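Local coordinates for (R)-specific enoyl-CoA hydratase (Pseudomonas aeruginosa, PDB 5CPG), which probably catalyses the reversible, (R)-specific hydration of trans-2-enoyl-CoA to (3R)-hydroxyacyl-CoA through a hotdog-fold domain of the MaoC family, at residues N112-T118 and G131-A137; N5-L11 and M136-E140. All coordinates share one frame; numbering follows the deposited sequence.

Contact 1 of 2, residues N112-T118 and G131-A137; sequences NRVRMAT and GEAEIMA
The strands of a beta hairpin in the hotdog-fold sheet meet here, with Val114 paired to Ile135 and Arg113 reaching Glu134. Strands 113-118 and 131-136 run antiparallel. Val114 and Ile135 form a hydrogen-bonded pair, Val114 N to Ile135 O at 2.9 Å and Ile135 N to Val114 O at 3.0 Å. Met116 and Ala133 pair the same way. Beyond the strand end, Ala137 N still binds Asn112 O at 2.8 Å.

On the face with Arg113, Arg115 and Glu134, a salt bridge runs diagonally. The Arg113 chain bends at chi3 (51°) and turns its guanidinium edge to the carboxylate. Arg113 NE (2.8 Å) and Arg113 NH1 (3.0 Å) both hold the single oxygen Glu134 OE2. This oxygen lies in the guanidinium plane, but the two planar groups are 73° apart. NE meets the anti lone pair, while NH1 comes from above the carboxylate plane.

The other face is apolar. Val114 CB lies 3.8 Å from Ile135 CG1. The Met116 methyl CE touches Ile135 CD1 at 3.8 Å, and Thr118 CG2 packs on Ala133 CB.

Helix 62-73 packs on Thr118, Ala133 and Ile135 through Ile67 and Ile71, while Val105 of strand 98-109 meets Val114 and Met116. Strand 98-109 flanks 113-118, where Glu107 pairs with Arg115. Strand 81-89 flanks 131-136, where Arg88 holds Glu132.

Contact 2 of 2, residues N5-L11 and M136-E140; sequences NIPYAEL and MAPEE
Pro7 and Tyr8 of the N-terminal loop lie against Pro138, just past the end of strand 127-136. Two loops far apart in sequence meet here. The tight part centres on Pro138 O. Pro138 O accepts from Tyr8 N at 2.9 Å, with the donor nearly in line with the carbonyl. Pro7 CA also comes within 3.3 Å of Pro138 O. Next to this bond, the Ala137 methyl CB sits 3.7 Å from Leu11 CD1 and 4.1 Å from Tyr8 CB. It lies at the edge of the Tyr8 ring. The chi1 of -176° sets this ring anti to the backbone N, and its hydroxyl end points off from residues 136-140.

Asn5 makes the second polar link. Asn5 ND2 donates to Glu140 O at 3.1 Å, a fairly straight bond in the carbonyl plane. The same amide passes alongside the Pro138 ring, and Asn5 ND2 lies 3.2 Å from Pro138 CB. Pro78 O takes a further bond from ND2, and Leu142 N binds OD1. The amide is thus held at both ends.

Towards solvent the contact loosens. Glu139 and Glu140 are exposed. Glu140 points away from the N-terminal loop, and Glu139 starts away but turns back. A water joins the two loops there, accepting from Ala9 N (3.1 Å) and donating to Glu139 O (2.7 Å).

The contact lies at the end of the main sheet, beside the turn between strands 98-109 and 113-121. Tyr8 and Leu11 rest on Val114 of strand 113-121, and Lys108 of strand 98-109 makes a cation-pi contact with Tyr8. Pro138 packs on the loop residues Pro76 and Thr80.

Contact 1 lies within the main sheet, and contact 2 lies farther from the chain centre, where two loops meet. Both ranges include Met136 and Ala137, but only Ala137 touches in both. The chain leaves the hairpin and goes straight into the loop pairing. Contact 1 relies on regular strand bonding, with an apolar face partly under a helix and a charged face opposite. Contact 2 has no strand pairing. It relies on one backbone bond, one asparagine amide, small apolar contacts and a water. The two also touch directly. Val114 CG2 meets Leu11 CD1 at 3.9 Å, and Asn112 ND2 probably hydrogen-bonds Glu139 OE1 at 3.2 Å.

Contact 1 of 2, residues N112-T118 and G131-A137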
loop_
_atom_site.group_PDB
_atom_site.type_symbol
_atom_site.label_atom_id
_atom_site.label_comp_id
_atom_site.label_asym_id
_atom_site.label_seq_id
_atom_site.Cartn_x
_atom_site.Cartn_y
_atom_site.Cartn_z
ATOM N N ASN A 112 16.004 17.101 8.492
ATOM C CA ASN A 112 15.010 16.472 9.355
ATOM C C ASN A 112 14.614 15.076 8.891
ATOM O O ASN A 112 13.544 14.570 9.244
ATOM C CB ASN A 112 13.749 17.341 9.457
ATOM C CG ASN A 112 13.858 18.388 10.509
ATOM O OD1 ASN A 112 14.851 18.450 11.234
ATOM N ND2 ASN A 112 12.829 19.219 10.624
ATOM N N ARG A 113 15.500 14.432 8.155
ATOM C CA ARG A 113 15.165 13.163 7.546
ATOM C C ARG A 113 15.533 12.011 8.443
ATOM O O ARG A 113 16.465 12.101 9.256
ATOM C CB ARG A 113 15.843 13.041 6.197
ATOM C CG ARG A 113 15.132 13.893 5.133
ATOM C CD ARG A 113 15.984 14.120 3.881
ATOM N NE ARG A 113 16.545 12.904 3.308
ATOM C CZ ARG A 113 17.839 12.560 3.387
ATOM N NH1 ARG A 113 18.286 11.436 2.817
ATOM N NH2 ARG A 113 18.699 13.336 4.043
ATOM N N VAL A 114 14.761 10.933 8.316
ATOM C CA VAL A 114 14.950 9.748 9.151
ATOM C C VAL A 114 14.828 8.516 8.289
ATOM O O VAL A 114 14.008 8.489 7.365
ATOM C CB VAL A 114 13.920 9.717 10.290
ATOM C CG1 VAL A 114 14.005 8.436 11.105
ATOM C CG2 VAL A 114 14.084 10.913 11.220
ATOM N N ARG A 115 15.720 7.542 8.502
ATOM C CA ARG A 115 15.594 6.222 7.918
ATOM C C ARG A 115 15.025 5.290 8.990
ATOM O O ARG A 115 15.548 5.225 10.096
ATOM C CB ARG A 115 16.963 5.732 7.394
ATOM C CG ARG A 115 16.972 4.334 6.866
ATOM C CD ARG A 115 18.251 3.973 6.105
ATOM N NE ARG A 115 18.308 4.719 4.854
ATOM C CZ ARG A 115 19.168 5.701 4.607
ATOM N NH1 ARG A 115 19.127 6.329 3.436
ATOM N NH2 ARG A 115 20.074 6.042 5.522
ATOM N N MET A 116 13.911 4.628 8.676
ATOM C CA MET A 116 13.123 3.872 9.644
ATOM C C MET A 116 13.068 2.454 9.169
ATOM O O MET A 116 12.719 2.208 7.991
ATOM C CB MET A 116 11.699 4.452 9.762
ATOM C CG MET A 116 10.873 3.829 10.847
ATOM S SD MET A 116 11.149 4.594 12.469
ATOM C CE MET A 116 10.945 6.289 11.968
ATOM N N ALA A 117 13.450 1.500 10.022
ATOM C CA ALA A 117 13.254 0.111 9.648
ATOM C C ALA A 117 11.752 -0.185 9.778
ATOM O O ALA A 117 11.121 0.333 10.690
ATOM C CB ALA A 117 14.054 -0.821 10.544
ATOM N N THR A 118 11.185 -0.965 8.857
ATOM C CA THR A 118 9.740 -1.222 8.864
ATOM C C THR A 118 9.528 -2.714 8.676
ATOM O O THR A 118 9.578 -3.218 7.570
ATOM C CB THR A 118 8.997 -0.412 7.761
ATOM O OG1 THR A 118 9.520 -0.784 6.481
ATOM C CG2 THR A 118 9.220 1.089 7.945
ATOM N N GLY A 131 11.774 -4.213 5.343
ATOM C CA GLY A 131 11.926 -3.022 4.522
ATOM C C GLY A 131 12.367 -1.819 5.302
ATOM O O GLY A 131 12.635 -1.878 6.494
ATOM N N GLU A 132 12.468 -0.690 4.605
ATOM C CA GLU A 132 12.846 0.530 5.268
ATOM C C GLU A 132 12.138 1.731 4.622
ATOM O O GLU A 132 11.787 1.690 3.440
ATOM C CB GLU A 132 14.384 0.690 5.234
ATOM C CG GLU A 132 15.050 0.351 3.879
ATOM C CD GLU A 132 15.310 -1.172 3.600
ATOM O OE1 GLU A 132 15.399 -1.994 4.549
ATOM O OE2 GLU A 132 15.447 -1.542 2.401
ATOM N N ALA A 133 11.868 2.749 5.434
ATOM C CA ALA A 133 11.222 3.969 4.971
ATOM C C ALA A 133 12.185 5.149 5.047
ATOM O O ALA A 133 13.041 5.193 5.938
ATOM C CB ALA A 133 10.000 4.265 5.829
ATOM N N GLU A 134 12.028 6.120 4.155
ATOM C CA GLU A 134 12.717 7.391 4.302
ATOM C C GLU A 134 11.601 8.408 4.516
ATOM O O GLU A 134 10.616 8.435 3.762
ATOM C CB GLU A 134 13.575 7.745 3.068
ATOM C CG GLU A 134 14.353 9.096 3.236
ATOM C CD GLU A 134 15.037 9.589 1.923
ATOM O OE1 GLU A 134 15.104 8.831 0.916
ATOM O OE2 GLU A 134 15.507 10.748 1.888
ATOM N N ILE A 135 11.718 9.181 5.580
ATOM C CA ILE A 135 10.717 10.194 5.909
ATOM C C ILE A 135 11.381 11.513 6.275
ATOM O O ILE A 135 12.563 11.563 6.594
ATOM C CB ILE A 135 9.826 9.721 7.093
ATOM C CG1 ILE A 135 10.720 9.489 8.317
ATOM C CG2 ILE A 135 9.037 8.439 6.664
ATOM C CD1 ILE A 135 9.980 9.065 9.603
ATOM N N MET A 136 10.589 12.583 6.251
ATOM C CA MET A 136 10.960 13.822 6.929
ATOM C C MET A 136 10.142 13.904 8.197
ATOM O O MET A 136 8.906 13.957 8.165
ATOM C CB MET A 136 10.716 15.039 6.018
ATOM C CG MET A 136 11.154 16.349 6.675
ATOM S SD MET A 136 11.058 17.692 5.487
ATOM C CE MET A 136 11.870 16.902 4.124
ATOM N N ALA A 137 10.824 13.882 9.339
ATOM C CA ALA A 137 10.099 13.862 10.595
ATOM C C ALA A 137 9.609 15.266 10.899
ATOM O O ALA A 137 10.133 16.239 10.342
ATOM C CB ALA A 137 11.024 13.337 11.740
#

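Contact 2 of 2, residues N5-L11 and M136-E140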
loop_
_atom_site.group_PDB
_atom_site.type_symbol
_atom_site.label_atom_id
_atom_site.label_comp_id
_atom_site.label_asym_id
_atom_site.label_seq_id
_atom_site.Cartn_x
_atom_site.Cartn_y
_atom_site.Cartn_z
ATOM N N ASN A 5 2.775 13.590 18.288
ATOM C CA ASN A 5 3.912 13.108 17.511
ATOM C C ASN A 5 5.187 13.093 18.333
ATOM O O ASN A 5 5.209 13.467 19.510
ATOM C CB ASN A 5 4.108 13.932 16.243
ATOM C CG ASN A 5 4.491 15.377 16.502
ATOM O OD1 ASN A 5 4.638 15.816 17.645
ATOM N ND2 ASN A 5 4.663 16.125 15.426
ATOM N N ILE A 6 6.224 12.574 17.708
ATOM C CA ILE A 6 7.590 12.616 18.219
ATOM C C ILE A 6 8.441 13.368 17.186
ATOM O O ILE A 6 8.844 12.797 16.153
ATOM C CB ILE A 6 8.151 11.212 18.458
ATOM C CG1 ILE A 6 7.166 10.323 19.232
ATOM C CG2 ILE A 6 9.539 11.263 19.141
ATOM C CD1 ILE A 6 6.835 10.817 20.612
ATOM N N PRO A 7 8.713 14.656 17.445
ATOM C CA PRO A 7 9.467 15.491 16.507
ATOM C C PRO A 7 10.899 15.024 16.355
ATOM O O PRO A 7 11.386 14.255 17.179
ATOM C CB PRO A 7 9.428 16.889 17.149
ATOM C CG PRO A 7 8.344 16.814 18.182
ATOM C CD PRO A 7 8.334 15.406 18.657
ATOM N N TYR A 8 11.555 15.498 15.295
ATOM C CA TYR A 8 12.914 15.099 14.962
ATOM C C TYR A 8 13.898 15.180 16.147
ATOM O O TYR A 8 14.656 14.250 16.373
ATOM C CB TYR A 8 13.412 15.966 13.806
ATOM C CG TYR A 8 14.782 15.616 13.274
ATOM C CD1 TYR A 8 14.967 14.582 12.358
ATOM C CD2 TYR A 8 15.894 16.347 13.660
ATOM C CE1 TYR A 8 16.232 14.287 11.839
ATOM C CE2 TYR A 8 17.150 16.054 13.162
ATOM C CZ TYR A 8 17.317 15.034 12.265
ATOM O OH TYR A 8 18.569 14.767 11.772
ATOM N N ALA A 9 13.831 16.253 16.916
ATOM C CA ALA A 9 14.765 16.430 18.030
ATOM C C ALA A 9 14.591 15.363 19.110
ATOM O O ALA A 9 15.560 14.971 19.755
ATOM C CB ALA A 9 14.599 17.799 18.628
ATOM N N GLU A 10 13.363 14.877 19.291
ATOM C CA GLU A 10 13.110 13.863 20.306
ATOM C C GLU A 10 13.376 12.448 19.812
ATOM O O GLU A 10 13.601 11.541 20.600
ATOM C CB GLU A 10 11.667 13.977 20.814
ATOM C CG GLU A 10 11.310 15.381 21.255
ATOM C CD GLU A 10 9.879 15.520 21.745
ATOM O OE1 GLU A 10 9.245 14.493 22.095
ATOM O OE2 GLU A 10 9.392 16.677 21.775
ATOM N N LEU A 11 13.328 12.218 18.509
ATOM C CA LEU A 11 13.642 10.888 17.997
ATOM C C LEU A 11 15.069 10.481 18.335
ATOM O O LEU A 11 15.950 11.325 18.301
ATOM C CB LEU A 11 13.473 10.859 16.473
ATOM C CG LEU A 11 12.031 10.954 16.016
ATOM C CD1 LEU A 11 12.025 11.130 14.496
ATOM C CD2 LEU A 11 11.347 9.679 16.400
ATOM N N MET A 136 10.589 12.583 6.251
ATOM C CA MET A 136 10.960 13.822 6.929
ATOM C C MET A 136 10.142 13.904 8.197
ATOM O O MET A 136 8.906 13.957 8.165
ATOM C CB MET A 136 10.716 15.039 6.018
ATOM C CG MET A 136 11.154 16.349 6.675
ATOM S SD MET A 136 11.058 17.692 5.487
ATOM C CE MET A 136 11.870 16.902 4.124
ATOM N N ALA A 137 10.824 13.882 9.339
ATOM C CA ALA A 137 10.099 13.862 10.595
ATOM C C ALA A 137 9.609 15.266 10.899
ATOM O O ALA A 137 10.133 16.239 10.342
ATOM C CB ALA A 137 11.024 13.337 11.740
ATOM N N PRO A 138 8.614 15.384 11.782
ATOM C CA PRO A 138 8.022 16.686 12.096
ATOM C C PRO A 138 9.042 17.563 12.807
ATOM O O PRO A 138 9.801 17.038 13.611
ATOM C CB PRO A 138 6.860 16.342 13.041
ATOM C CG PRO A 138 6.608 14.894 12.855
ATOM C CD PRO A 138 7.926 14.281 12.480
ATOM N N GLU A 139 9.070 18.849 12.486
ATOM C CA GLU A 139 9.947 19.796 13.173
ATOM C C GLU A 139 9.408 20.136 14.560
ATOM O O GLU A 139 10.170 20.224 15.513
ATOM C CB GLU A 139 10.115 21.067 12.343
ATOM C CG GLU A 139 10.955 22.160 13.011
ATOM C CD GLU A 139 12.448 21.834 13.077
ATOM O OE1 GLU A 139 13.154 22.023 12.060
ATOM O OE2 GLU A 139 12.918 21.407 14.153
ATOM N N GLU A 140 8.096 20.306 14.683
ATOM C CA GLU A 140 7.511 20.786 15.944
ATOM C C GLU A 140 6.580 19.769 16.588
ATOM O O GLU A 140 6.040 18.866 15.921
ATOM C CB GLU A 140 6.754 22.087 15.714
ATOM C CG GLU A 140 5.445 21.905 14.952
ATOM C CD GLU A 140 5.633 21.739 13.442
ATOM O OE1 GLU A 140 6.793 21.690 12.969
ATOM O OE2 GLU A 140 4.607 21.649 12.727
HETATM O O HOH W 1 12.366 18.757 15.952
#